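Side-chain contacts in acyl-CoA synthetase (AMP-forming)/AMP-acid ligase II-like protein (Dyadobacter fermentans, PDB 4GS5), which probably activates carboxylic acids with ATP and joins them to coenzyme A, perhaps as a medium-chain fatty acid-CoA ligase: residues L43-S48 against K53-T58; L93-R98 against F126-P131; S136-S141 against G145-L150; N251-G256 against I260-I265; E310-E315 against K327-A332. All coordinates share one frame; numbering follows the deposited sequence.

Interaction 1 of 5, residues L43-S48 against K53-T58; sequences LHTSGS and KPITVT. With EDO (1,2-ethanediol), chain Q.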
# COMPACT_ATOMS: atom_id res chain seq x y z
N LEU A 43 -6.34 -5.24 19.91
CA LEU A 43 -6.32 -3.87 19.41
C LEU A 43 -7.44 -3.67 18.37
O LEU A 43 -8.28 -4.56 18.18
CB LEU A 43 -4.95 -3.54 18.82
CG LEU A 43 -3.76 -4.07 19.62
CD1 LEU A 43 -2.45 -3.46 19.12
CD2 LEU A 43 -3.93 -3.82 21.12
N HIS A 44 -7.47 -2.52 17.72
CA HIS A 44 -8.56 -2.20 16.79
C HIS A 44 -8.06 -1.77 15.42
O HIS A 44 -7.00 -1.17 15.29
CB HIS A 44 -9.45 -1.08 17.34
CG HIS A 44 -10.28 -1.49 18.51
ND1 HIS A 44 -9.94 -1.19 19.81
CD2 HIS A 44 -11.45 -2.17 18.58
CE1 HIS A 44 -10.86 -1.66 20.63
NE2 HIS A 44 -11.79 -2.26 19.91
N THR A 45 -8.85 -2.07 14.39
CA THR A 45 -8.56 -1.61 13.03
C THR A 45 -9.91 -1.28 12.36
O THR A 45 -10.96 -1.50 12.95
CB THR A 45 -7.76 -2.67 12.22
OG1 THR A 45 -7.34 -2.11 10.96
CG2 THR A 45 -8.59 -3.91 11.96
N SER A 46 -9.88 -0.73 11.15
CA SER A 46 -11.12 -0.46 10.42
C SER A 46 -11.54 -1.71 9.63
O SER A 46 -10.72 -2.32 8.98
CB SER A 46 -10.94 0.71 9.46
OG SER A 46 -10.90 1.95 10.15
N GLY A 47 -12.82 -2.09 9.70
CA GLY A 47 -13.31 -3.21 8.91
C GLY A 47 -13.71 -2.80 7.49
O GLY A 47 -13.54 -1.65 7.10
N SER A 48 -14.30 -3.72 6.74
CA SER A 48 -14.71 -3.44 5.36
C SER A 48 -15.79 -2.36 5.26
O SER A 48 -15.99 -1.76 4.20
CB SER A 48 -15.18 -4.73 4.68
OG SER A 48 -16.31 -5.25 5.35
N LYS A 53 -12.98 -2.67 14.32
CA LYS A 53 -13.11 -4.08 14.63
C LYS A 53 -11.89 -4.56 15.40
O LYS A 53 -10.76 -4.13 15.11
CB LYS A 53 -13.32 -4.90 13.35
CG LYS A 53 -12.08 -5.25 12.57
CD LYS A 53 -12.50 -5.99 11.32
CE LYS A 53 -11.35 -6.68 10.62
NZ LYS A 53 -11.78 -8.06 10.23
N PRO A 54 -12.12 -5.42 16.39
CA PRO A 54 -11.01 -5.93 17.20
C PRO A 54 -10.17 -6.95 16.45
O PRO A 54 -10.69 -7.72 15.65
CB PRO A 54 -11.72 -6.59 18.40
CG PRO A 54 -13.11 -6.85 17.94
CD PRO A 54 -13.44 -5.81 16.91
N ILE A 55 -8.86 -6.92 16.68
CA ILE A 55 -7.99 -7.98 16.19
C ILE A 55 -7.03 -8.34 17.32
O ILE A 55 -6.58 -7.47 18.06
CB ILE A 55 -7.18 -7.56 14.96
CG1 ILE A 55 -6.38 -6.30 15.26
CG2 ILE A 55 -8.09 -7.34 13.73
CD1 ILE A 55 -5.50 -5.87 14.11
N THR A 56 -6.72 -9.62 17.47
CA THR A 56 -5.80 -9.97 18.53
C THR A 56 -4.41 -10.23 17.96
O THR A 56 -4.27 -10.85 16.90
CB THR A 56 -6.30 -11.13 19.44
OG1 THR A 56 -5.85 -12.39 18.93
CG2 THR A 56 -7.82 -11.11 19.53
N VAL A 57 -3.40 -9.71 18.64
CA VAL A 57 -2.02 -9.89 18.19
C VAL A 57 -1.18 -10.31 19.38
O VAL A 57 -1.45 -9.90 20.51
CB VAL A 57 -1.45 -8.60 17.61
CG1 VAL A 57 -2.22 -8.22 16.35
CG2 VAL A 57 -1.52 -7.49 18.65
N THR A 58 -0.18 -11.14 19.13
CA THR A 58 0.61 -11.66 20.24
C THR A 58 1.68 -10.64 20.62
O THR A 58 2.00 -9.74 19.83
CB THR A 58 1.28 -13.01 19.92
OG1 THR A 58 2.34 -12.83 18.96
CG2 THR A 58 0.26 -13.99 19.36
C1 EDO Q . -18.96 -6.87 2.98
O1 EDO Q . -18.36 -6.07 1.97
C2 EDO Q . -19.34 -5.97 4.15
O2 EDO Q . -18.77 -6.50 5.35

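Interaction 2 of 5, residues L93-R98 against F126-P131; sequences LMMLVR and FVAMVP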
# COMPACT_ATOMS: atom_id res chain seq x y z
N LEU A 93 -0.80 2.59 18.19
CA LEU A 93 -0.28 1.70 19.21
C LEU A 93 1.12 1.16 18.85
O LEU A 93 1.95 0.97 19.73
CB LEU A 93 -1.26 0.57 19.51
CG LEU A 93 -2.59 1.09 20.09
CD1 LEU A 93 -3.53 -0.05 20.42
CD2 LEU A 93 -2.30 1.92 21.33
N MSE A 94 1.40 0.93 17.57
CA MSE A 94 2.74 0.46 17.20
C MSE A 94 3.84 1.47 17.55
O MSE A 94 4.97 1.10 17.84
CB MSE A 94 2.82 0.02 15.73
CG MSE A 94 2.34 -1.41 15.49
SE MSE A 94 3.46 -2.81 16.31
CE MSE A 94 5.17 -1.90 16.32
N MSE A 95 3.51 2.76 17.54
CA MSE A 95 4.51 3.76 17.93
C MSE A 95 4.88 3.59 19.41
O MSE A 95 6.04 3.81 19.80
CB MSE A 95 3.99 5.17 17.66
CG MSE A 95 3.92 5.52 16.18
SE MSE A 95 5.69 5.53 15.37
CE MSE A 95 6.47 7.02 16.34
N LEU A 96 3.89 3.19 20.22
CA LEU A 96 4.13 2.97 21.66
C LEU A 96 5.00 1.75 21.91
O LEU A 96 5.91 1.79 22.73
CB LEU A 96 2.80 2.80 22.41
CG LEU A 96 1.78 3.92 22.22
CD1 LEU A 96 0.55 3.63 23.07
CD2 LEU A 96 2.39 5.26 22.59
N VAL A 97 4.71 0.67 21.19
CA VAL A 97 5.48 -0.56 21.27
C VAL A 97 6.93 -0.32 20.89
O VAL A 97 7.85 -0.72 21.63
CB VAL A 97 4.90 -1.66 20.36
CG1 VAL A 97 5.85 -2.86 20.28
CG2 VAL A 97 3.52 -2.09 20.87
N ARG A 98 7.16 0.33 19.75
CA ARG A 98 8.52 0.70 19.34
C ARG A 98 9.18 1.53 20.43
O ARG A 98 10.31 1.26 20.84
CB ARG A 98 8.50 1.49 18.03
CG ARG A 98 8.09 0.66 16.81
CD ARG A 98 7.65 1.56 15.66
NE ARG A 98 7.10 0.79 14.55
CZ ARG A 98 6.25 1.27 13.65
NH1 ARG A 98 5.84 2.53 13.72
NH2 ARG A 98 5.81 0.49 12.68
N PHE A 126 12.15 11.13 14.71
CA PHE A 126 11.34 10.18 13.99
C PHE A 126 9.85 10.47 14.16
O PHE A 126 9.38 10.80 15.25
CB PHE A 126 11.64 8.76 14.44
CG PHE A 126 10.82 7.74 13.70
CD1 PHE A 126 10.97 7.57 12.35
CD2 PHE A 126 9.89 6.96 14.38
CE1 PHE A 126 10.21 6.64 11.65
CE2 PHE A 126 9.13 6.02 13.70
CZ PHE A 126 9.29 5.86 12.33
N VAL A 127 9.12 10.34 13.07
CA VAL A 127 7.66 10.41 13.15
C VAL A 127 7.05 9.50 12.11
O VAL A 127 7.55 9.41 10.98
CB VAL A 127 7.15 11.84 12.93
CG1 VAL A 127 7.60 12.36 11.58
CG2 VAL A 127 5.61 11.88 13.06
N ALA A 128 5.97 8.80 12.49
CA ALA A 128 5.21 8.04 11.49
C ALA A 128 3.90 8.77 11.26
O ALA A 128 3.28 9.24 12.20
CB ALA A 128 4.96 6.61 11.95
N MSE A 129 3.48 8.89 10.01
CA MSE A 129 2.26 9.61 9.72
C MSE A 129 1.67 9.17 8.41
O MSE A 129 2.26 8.35 7.70
CB MSE A 129 2.52 11.12 9.75
CG MSE A 129 3.42 11.66 8.66
SE MSE A 129 3.74 13.60 8.85
CE MSE A 129 4.43 13.63 10.66
N VAL A 130 0.47 9.65 8.10
CA VAL A 130 -0.13 9.36 6.80
C VAL A 130 0.24 10.49 5.86
O VAL A 130 0.60 11.58 6.31
CB VAL A 130 -1.67 9.15 6.85
CG1 VAL A 130 -2.02 7.94 7.71
CG2 VAL A 130 -2.39 10.41 7.34
N PRO A 131 0.20 10.22 4.55
CA PRO A 131 0.66 11.18 3.54
C PRO A 131 -0.05 12.53 3.65
O PRO A 131 0.59 13.57 3.48
CB PRO A 131 0.29 10.50 2.21
CG PRO A 131 0.41 9.03 2.53
CD PRO A 131 -0.11 8.91 3.96

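Interaction 3 of 5, residues S136-S141 against G145-L150; sequences SILENS and GQVDRL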
# COMPACT_ATOMS: atom_id res chain seq x y z
N SER A 136 -0.19 18.38 4.70
CA SER A 136 -0.80 19.46 5.48
C SER A 136 0.27 20.34 6.10
O SER A 136 0.18 21.56 6.08
CB SER A 136 -1.68 18.91 6.61
OG SER A 136 -2.94 18.49 6.13
N ILE A 137 1.28 19.70 6.68
CA ILE A 137 2.41 20.42 7.24
C ILE A 137 3.08 21.29 6.17
O ILE A 137 3.41 22.44 6.42
CB ILE A 137 3.46 19.45 7.80
CG1 ILE A 137 2.95 18.80 9.08
CG2 ILE A 137 4.79 20.17 8.01
CD1 ILE A 137 3.81 17.65 9.57
N LEU A 138 3.25 20.73 4.98
CA LEU A 138 3.89 21.45 3.87
C LEU A 138 3.06 22.60 3.29
O LEU A 138 3.62 23.54 2.72
CB LEU A 138 4.25 20.46 2.75
CG LEU A 138 5.35 19.47 3.13
CD1 LEU A 138 5.36 18.29 2.17
CD2 LEU A 138 6.70 20.19 3.15
N GLU A 139 1.74 22.52 3.43
CA GLU A 139 0.86 23.54 2.84
C GLU A 139 0.61 24.71 3.78
O GLU A 139 0.35 25.84 3.34
CB GLU A 139 -0.48 22.91 2.44
CG GLU A 139 -0.40 22.11 1.17
CD GLU A 139 -0.32 22.99 -0.07
OE1 GLU A 139 -1.26 23.80 -0.28
OE2 GLU A 139 0.68 22.87 -0.82
N ASN A 140 0.67 24.42 5.07
CA ASN A 140 0.37 25.40 6.10
C ASN A 140 1.63 26.20 6.43
O ASN A 140 2.54 25.71 7.11
CB ASN A 140 -0.18 24.68 7.33
CG ASN A 140 -0.68 25.63 8.39
OD1 ASN A 140 -0.24 26.78 8.46
ND2 ASN A 140 -1.62 25.16 9.22
N SER A 141 1.68 27.44 5.94
CA SER A 141 2.90 28.25 6.01
C SER A 141 3.31 28.64 7.42
O SER A 141 4.29 29.36 7.61
CB SER A 141 2.78 29.49 5.12
OG SER A 141 3.17 29.18 3.79
N GLY A 145 7.78 25.69 7.29
CA GLY A 145 9.18 26.01 7.52
C GLY A 145 9.84 25.10 8.54
O GLY A 145 11.07 25.10 8.68
N GLN A 146 9.02 24.33 9.26
CA GLN A 146 9.53 23.44 10.30
C GLN A 146 9.41 21.97 9.92
O GLN A 146 9.61 21.11 10.77
CB GLN A 146 8.79 23.67 11.62
CG GLN A 146 9.09 24.99 12.31
CD GLN A 146 8.49 26.17 11.58
OE1 GLN A 146 7.27 26.36 11.58
NE2 GLN A 146 9.34 26.97 10.95
N VAL A 147 9.07 21.67 8.67
CA VAL A 147 8.89 20.27 8.26
C VAL A 147 10.12 19.40 8.57
O VAL A 147 9.99 18.21 8.87
CB VAL A 147 8.49 20.15 6.78
CG1 VAL A 147 9.63 20.62 5.88
CG2 VAL A 147 8.10 18.71 6.45
N ASP A 148 11.31 19.98 8.50
CA ASP A 148 12.52 19.20 8.76
C ASP A 148 12.71 18.85 10.26
O ASP A 148 13.43 17.91 10.58
CB ASP A 148 13.75 19.87 8.14
CG ASP A 148 13.79 19.70 6.62
OD1 ASP A 148 13.02 18.87 6.09
OD2 ASP A 148 14.58 20.38 5.94
N ARG A 149 12.02 19.56 11.14
CA ARG A 149 12.05 19.23 12.57
C ARG A 149 11.46 17.85 12.84
O ARG A 149 11.54 17.33 13.96
CB ARG A 149 11.33 20.30 13.38
CG ARG A 149 12.22 21.44 13.89
CD ARG A 149 12.83 22.27 12.77
NE ARG A 149 13.11 23.64 13.20
CZ ARG A 149 12.96 24.71 12.43
NH1 ARG A 149 13.23 25.92 12.89
NH2 ARG A 149 12.53 24.57 11.18
N LEU A 150 10.84 17.25 11.83
CA LEU A 150 10.36 15.87 11.95
C LEU A 150 11.52 14.86 12.02
O LEU A 150 11.33 13.73 12.50
CB LEU A 150 9.42 15.51 10.81
CG LEU A 150 8.11 16.30 10.72
CD1 LEU A 150 7.36 15.96 9.43
CD2 LEU A 150 7.22 16.04 11.93
O HOH W 1 6.59 27.74 8.89

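Interaction 4 of 5, residues N251-G256 against I260-I265; sequences NVINSG and IVLDQI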
# COMPACT_ATOMS: atom_id res chain seq x y z
N ASN A 251 -5.17 -9.14 -14.04
CA ASN A 251 -5.32 -7.93 -14.84
C ASN A 251 -4.09 -7.61 -15.71
O ASN A 251 -4.08 -6.62 -16.45
CB ASN A 251 -5.66 -6.74 -13.93
CG ASN A 251 -6.05 -5.50 -14.71
OD1 ASN A 251 -6.63 -5.59 -15.80
ND2 ASN A 251 -5.72 -4.33 -14.18
N VAL A 252 -3.05 -8.44 -15.61
CA VAL A 252 -1.80 -8.21 -16.33
C VAL A 252 -1.42 -9.48 -17.08
O VAL A 252 -1.46 -10.58 -16.52
CB VAL A 252 -0.65 -7.79 -15.40
CG1 VAL A 252 0.57 -7.40 -16.22
CG2 VAL A 252 -1.05 -6.61 -14.51
N ILE A 253 -1.09 -9.35 -18.36
CA ILE A 253 -0.64 -10.50 -19.11
C ILE A 253 0.79 -10.27 -19.59
O ILE A 253 1.28 -9.14 -19.58
CB ILE A 253 -1.53 -10.80 -20.33
CG1 ILE A 253 -1.44 -9.66 -21.35
CG2 ILE A 253 -2.98 -11.04 -19.90
CD1 ILE A 253 -2.12 -9.97 -22.65
N ASN A 254 1.45 -11.35 -20.00
CA ASN A 254 2.80 -11.25 -20.53
C ASN A 254 2.82 -11.80 -21.94
O ASN A 254 2.72 -13.01 -22.14
CB ASN A 254 3.80 -11.98 -19.64
CG ASN A 254 5.24 -11.78 -20.10
OD1 ASN A 254 5.47 -11.22 -21.16
ND2 ASN A 254 6.19 -12.25 -19.31
N SER A 255 2.92 -10.90 -22.90
CA SER A 255 2.91 -11.25 -24.32
C SER A 255 4.29 -10.96 -24.91
O SER A 255 4.68 -9.79 -25.00
CB SER A 255 1.85 -10.42 -25.07
OG SER A 255 1.88 -10.67 -26.47
N GLY A 256 5.02 -12.00 -25.27
CA GLY A 256 6.37 -11.85 -25.79
C GLY A 256 7.29 -11.04 -24.89
O GLY A 256 8.10 -10.25 -25.38
N ILE A 260 1.28 -6.27 -20.31
CA ILE A 260 0.14 -5.46 -20.73
C ILE A 260 -0.98 -5.51 -19.70
O ILE A 260 -1.43 -6.59 -19.30
CB ILE A 260 -0.42 -5.98 -22.08
CG1 ILE A 260 0.62 -5.76 -23.19
CG2 ILE A 260 -1.72 -5.27 -22.45
CD1 ILE A 260 0.26 -6.58 -24.47
N VAL A 261 -1.44 -4.34 -19.27
CA VAL A 261 -2.51 -4.24 -18.28
C VAL A 261 -3.85 -4.21 -19.02
O VAL A 261 -4.08 -3.32 -19.85
CB VAL A 261 -2.35 -2.98 -17.40
CG1 VAL A 261 -3.42 -2.94 -16.28
CG2 VAL A 261 -0.94 -2.91 -16.78
N LEU A 262 -4.72 -5.19 -18.76
CA LEU A 262 -5.92 -5.33 -19.58
C LEU A 262 -6.83 -4.10 -19.56
O LEU A 262 -7.29 -3.66 -20.61
CB LEU A 262 -6.70 -6.59 -19.21
CG LEU A 262 -5.96 -7.89 -19.56
CD1 LEU A 262 -6.66 -9.08 -18.91
CD2 LEU A 262 -5.83 -8.07 -21.09
N ASP A 263 -7.09 -3.55 -18.38
CA ASP A 263 -8.01 -2.42 -18.30
C ASP A 263 -7.42 -1.17 -18.95
O ASP A 263 -8.15 -0.31 -19.44
CB ASP A 263 -8.50 -2.16 -16.86
CG ASP A 263 -7.47 -1.46 -15.98
OD1 ASP A 263 -7.77 -0.36 -15.47
OD2 ASP A 263 -6.37 -2.02 -15.78
N GLN A 264 -6.09 -1.08 -18.99
CA GLN A 264 -5.45 0.05 -19.66
C GLN A 264 -5.59 -0.06 -21.17
O GLN A 264 -5.88 0.92 -21.85
CB GLN A 264 -3.98 0.18 -19.28
CG GLN A 264 -3.77 0.62 -17.84
CD GLN A 264 -2.31 0.82 -17.50
OE1 GLN A 264 -1.42 0.65 -18.34
NE2 GLN A 264 -2.05 1.19 -16.24
N ILE A 265 -5.36 -1.25 -21.70
CA ILE A 265 -5.53 -1.42 -23.14
C ILE A 265 -7.01 -1.24 -23.49
O ILE A 265 -7.34 -0.67 -24.54
CB ILE A 265 -4.93 -2.76 -23.67
CG1 ILE A 265 -4.88 -2.74 -25.19
CG2 ILE A 265 -5.69 -3.97 -23.17
CD1 ILE A 265 -3.85 -1.75 -25.71

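Interaction 5 of 5, residues E310-E315 against K327-A332; sequences ERLTAE and KHIYFA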
# COMPACT_ATOMS: atom_id res chain seq x y z
N GLU A 310 -13.33 -3.54 -40.34
CA GLU A 310 -12.10 -3.10 -40.99
C GLU A 310 -11.65 -1.71 -40.52
O GLU A 310 -10.46 -1.51 -40.23
CB GLU A 310 -12.26 -3.10 -42.51
CG GLU A 310 -11.91 -4.44 -43.16
CD GLU A 310 -12.23 -4.48 -44.65
OE1 GLU A 310 -12.52 -3.41 -45.25
OE2 GLU A 310 -12.18 -5.58 -45.23
N ARG A 311 -12.58 -0.76 -40.45
CA ARG A 311 -12.28 0.55 -39.88
C ARG A 311 -11.75 0.38 -38.46
O ARG A 311 -10.76 1.00 -38.07
CB ARG A 311 -13.52 1.45 -39.85
CG ARG A 311 -13.82 2.17 -41.16
CD ARG A 311 -14.67 3.41 -40.92
NE ARG A 311 -13.89 4.49 -40.31
CZ ARG A 311 -14.35 5.72 -40.07
NH1 ARG A 311 -15.60 6.03 -40.38
NH2 ARG A 311 -13.56 6.63 -39.51
N LEU A 312 -12.42 -0.45 -37.68
CA LEU A 312 -12.07 -0.63 -36.28
C LEU A 312 -10.66 -1.15 -36.17
O LEU A 312 -9.82 -0.59 -35.45
CB LEU A 312 -13.04 -1.60 -35.61
CG LEU A 312 -12.56 -1.99 -34.22
CD1 LEU A 312 -12.60 -0.78 -33.29
CD2 LEU A 312 -13.41 -3.14 -33.69
N THR A 313 -10.40 -2.24 -36.88
CA THR A 313 -9.10 -2.88 -36.87
C THR A 313 -7.99 -1.89 -37.21
O THR A 313 -6.97 -1.82 -36.50
CB THR A 313 -9.07 -4.06 -37.86
OG1 THR A 313 -9.94 -5.10 -37.39
CG2 THR A 313 -7.65 -4.61 -38.02
N ALA A 314 -8.19 -1.12 -38.27
CA ALA A 314 -7.18 -0.16 -38.72
C ALA A 314 -6.95 0.97 -37.72
O ALA A 314 -5.80 1.34 -37.43
CB ALA A 314 -7.55 0.41 -40.10
N GLU A 315 -8.03 1.53 -37.19
CA GLU A 315 -7.92 2.62 -36.21
C GLU A 315 -7.17 2.18 -34.95
O GLU A 315 -6.36 2.93 -34.41
CB GLU A 315 -9.30 3.18 -35.86
CG GLU A 315 -9.34 4.04 -34.60
CD GLU A 315 -8.83 5.46 -34.80
OE1 GLU A 315 -8.23 5.73 -35.87
OE2 GLU A 315 -9.04 6.30 -33.90
N LYS A 327 -4.57 -9.52 -31.23
CA LYS A 327 -4.13 -10.33 -32.37
C LYS A 327 -5.28 -11.06 -33.04
O LYS A 327 -5.11 -11.74 -34.05
CB LYS A 327 -3.08 -11.35 -31.94
CG LYS A 327 -1.88 -10.74 -31.24
CD LYS A 327 -1.01 -9.96 -32.20
CE LYS A 327 0.12 -9.26 -31.47
NZ LYS A 327 0.97 -8.52 -32.43
N HIS A 328 -6.46 -10.93 -32.45
CA HIS A 328 -7.65 -11.54 -33.01
C HIS A 328 -8.86 -10.84 -32.42
O HIS A 328 -8.83 -10.37 -31.29
CB HIS A 328 -7.70 -13.02 -32.68
CG HIS A 328 -8.73 -13.78 -33.46
ND1 HIS A 328 -9.97 -14.11 -32.94
CD2 HIS A 328 -8.71 -14.25 -34.73
CE1 HIS A 328 -10.66 -14.76 -33.86
NE2 HIS A 328 -9.92 -14.86 -34.95
N ILE A 329 -9.92 -10.74 -33.21
CA ILE A 329 -11.17 -10.18 -32.71
C ILE A 329 -12.22 -11.28 -32.75
O ILE A 329 -12.52 -11.83 -33.81
CB ILE A 329 -11.62 -8.96 -33.54
CG1 ILE A 329 -10.56 -7.85 -33.44
CG2 ILE A 329 -12.99 -8.47 -33.07
CD1 ILE A 329 -10.92 -6.60 -34.21
N TYR A 330 -12.76 -11.61 -31.58
CA TYR A 330 -13.82 -12.60 -31.48
C TYR A 330 -15.14 -11.89 -31.32
O TYR A 330 -15.23 -10.89 -30.62
CB TYR A 330 -13.61 -13.49 -30.25
CG TYR A 330 -12.42 -14.41 -30.33
CD1 TYR A 330 -12.52 -15.65 -30.95
CD2 TYR A 330 -11.21 -14.07 -29.75
CE1 TYR A 330 -11.44 -16.51 -31.01
CE2 TYR A 330 -10.12 -14.92 -29.81
CZ TYR A 330 -10.25 -16.14 -30.44
OH TYR A 330 -9.17 -16.99 -30.51
N PHE A 331 -16.18 -12.42 -31.96
CA PHE A 331 -17.52 -11.86 -31.80
C PHE A 331 -18.39 -12.87 -31.08
O PHE A 331 -18.46 -14.03 -31.48
CB PHE A 331 -18.15 -11.54 -33.17
CG PHE A 331 -17.50 -10.38 -33.87
CD1 PHE A 331 -17.96 -9.09 -33.67
CD2 PHE A 331 -16.42 -10.59 -34.73
CE1 PHE A 331 -17.36 -8.02 -34.31
CE2 PHE A 331 -15.81 -9.52 -35.37
CZ PHE A 331 -16.29 -8.23 -35.16
N ALA A 332 -19.06 -12.43 -30.02
CA ALA A 332 -19.99 -13.29 -29.29
C ALA A 332 -21.42 -12.80 -29.46
O ALA A 332 -21.69 -11.60 -29.41
CB ALA A 332 -19.61 -13.33 -27.80

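Interaction 1 of 5, residues L43-S48 against K53-T58
Thr45 and Lys53 lie side by side on a beta hairpin of strands 40-46 and 52-58, whose Ser/Thr/Gly-rich connection has the sequence character of the phosphate-binding P-loop of AMP-forming ligases. Lys53 CG sits between its backbone N and carbonyl carbon (chi1 82°), which starts the chain alongside its neighbour: CG is 3.8 Å from Thr45 CG2, and CD continues to 3.8 Å from Gly47 CA. A CB on Gly47 would come tight against that CD. Thr45 CG2 also touches Ile55 CG2 at 3.9 Å. Farther along this face Leu43 and Val57 cross at about a right angle, CD1 to CG2 4.2 Å, and Leu43 packs on Ile90 and Leu93 of helix 90-102. On the other face the His44 ring lies obliquely beside the start of Pro54, CD2 to N 4.0 Å. Beneath the side chains, Leu43 with Ile55 and Thr45 with Lys53 form antiparallel hydrogen-bonded pairs. Bonds run both ways in each pair, with Lys53 N to Thr45 O at 2.7 Å. At the loop end, Ser48 OG hydrogen-bonds O2 of a 1,2-ethanediol, probably from the crystallisation liquor, at 2.8 Å.

Interaction 2 of 5, residues L93-R98 against F126-P131
Met95, present as selenomethionine, reaches from helix 90-102 to Phe126 and Ala128 on strand 126-129, with its selenium and terminal methyl doing the touching. The side chain folds at chi2 and chi3 (-64° and -65°), so that SE and the terminal methyl CE both face the strand. SE rests 3.7 Å from Ala128 CB and 3.9 Å from Phe126 CE2, while CE lies 3.9 Å from Phe126 CD2. This is a Met-aromatic contact: SE stands 5.1 Å from the centroid of the Phe126 ring and approaches it obliquely. The small Ala128 lets the bulky selenium come close to the strand. One turn on, the guanidinium of Arg98 points its edge at the same SE, with Met94 CB over one of its faces. All three contact residues are buried. Behind them, helix 90-102 packs against helices 22-36 and 59-72, and strand 126-129 runs parallel between strands 80-83 and 153-155; Leu154 of strand 153-155 and the ring of Trp104, from the loop after helix 90-102, also touch Phe126.

Interaction 3 of 5, residues S136-S141 against G145-L150
Ile137 and Leu138, near the end of helix 131-139, pack on Val147 and Leu150 in the tight, buried half of this contact. Val147 is met by both helix residues: Ile137 CG2 lies 3.9 Å from Val147 CB, and Leu138 CD2 is 3.9 Å from Val147 CG2, each pair crossing at a slant. Val147 CG2 stands anti to its backbone N while CG1 takes the place between N and carbonyl carbon (chi1 66°), which puts both methyls within reach of Leu138 CD2. Ile137 and Leu150 instead meet tip to tip, CD1 to CD1, at 3.9 Å. The apolar cluster continues into the domain through Met129 and Val127 of strand 126-129, while Leu138 also touches Leu164 of helix 162-169. The fold here is a helix, a short turn and a 3-10 segment doubling back along it, inside the AMP-binding family region. The turn is tied by Thr143 OG1, hydrogen-bonded to the carbonyls of Ile137 and Asn140, and by an Asx turn from Asn140 OD1 to Ala142 N. Toward the turn the contact becomes loose and polar. Ser141 and Gly145 are exposed and do not touch; a water spans them, donating to Ser141 O at 3.1 Å and accepting from Gly145 N at 2.9 Å.

Interaction 4 of 5, residues N251-G256 against I260-I265
Asn251 reaches across the mouth of the hairpin of strands 252-255 and 258-261 to Asp263 in the first turn of helix 262-276. From CB, the chain swings CG anti to the backbone N (chi1 -171°), bringing CG 4.0 Å from Val261 CG1. OD1 accepts a weak bond from Asp263 N at 3.3 Å and lies 3.6 Å from Leu262 CB. ND2 also brushes Val261 CG1, but its main partner is Asp263 OD2, 2.9 Å away. That bond is almost straight (172°) and lies in the amide plane, yet reaches OD2 from 47° above the carboxylate plane. Backbone O of Asn251 takes Leu262 N at 2.8 Å, and farther along Ile253 and Ile260 form a hydrogen-bonded pair with their side chains alongside. With alanine at this position, the Asp263 carboxylate is likely to lose its ND2 donor and turn more freely, and Asp263 N its weak acceptor. The amide brings no charge of its own; the helix start may favour the ionised carboxylate.

Interaction 5 of 5, residues E310-E315 against K327-A332
Ile329 carries the contact of 327-332 with helix 306-319, meeting Leu312 and Thr313. The segment starts at Lys327, whose side chain stays clear of residues 310-315. His328 comes next and leans over Tyr330 two residues on: its ND1 stands 3.1 Å above the plane of the phenol ring, over the centre, with the imidazole edge toward that face. At Ile329 the side chain points to the helix. Its chi2 of -179° extends the side chain and carries CD1 to the helix surface, 3.7 Å from Thr313 OG1 and 4.3 Å from Leu312 CD2. The Thr313 and Ile329 side chains cross at a slant. Thr313 OG1 meets this methyl by van der Waals contact, its polar need being served by a hydrogen bond with Thr309 O. Leu312 is the buried member and also packs on Val272 and Phe273 of helix 262-276. Tyr330 projects from the other side of the strand, and Phe331 returns to the helix side. Ala332 ends the segment, and both it and Tyr330 pair through the backbone with Ile300 of strand 295-301. Strand 295-301, helix 306-319 and strand 329-332 thus form a beta-alpha-beta crossover, the helix covering one face of two adjacent parallel strands.

How the interactions relate
Interactions 1 to 5 follow one another along the chain without nesting or crossing. Interaction 1 closes the hairpin round the probable P-loop, and interaction 2 then spans 27 residues to join a helix to a strand of the large domain; the two touch through Leu43 CD1 and Leu93 CD1. Strand 126-129 leads directly into the helix of interaction 3, which closes a short turn and touches interaction 2 through that strand. The last two contacts lie on the opposite side of the chain's centre from interactions 1 and 2. Interaction 4 closes a second hairpin, and interaction 5 a beta-alpha-beta unit. Their centres are about 18 Å apart, linked by helix 262-276, which begins in interaction 4.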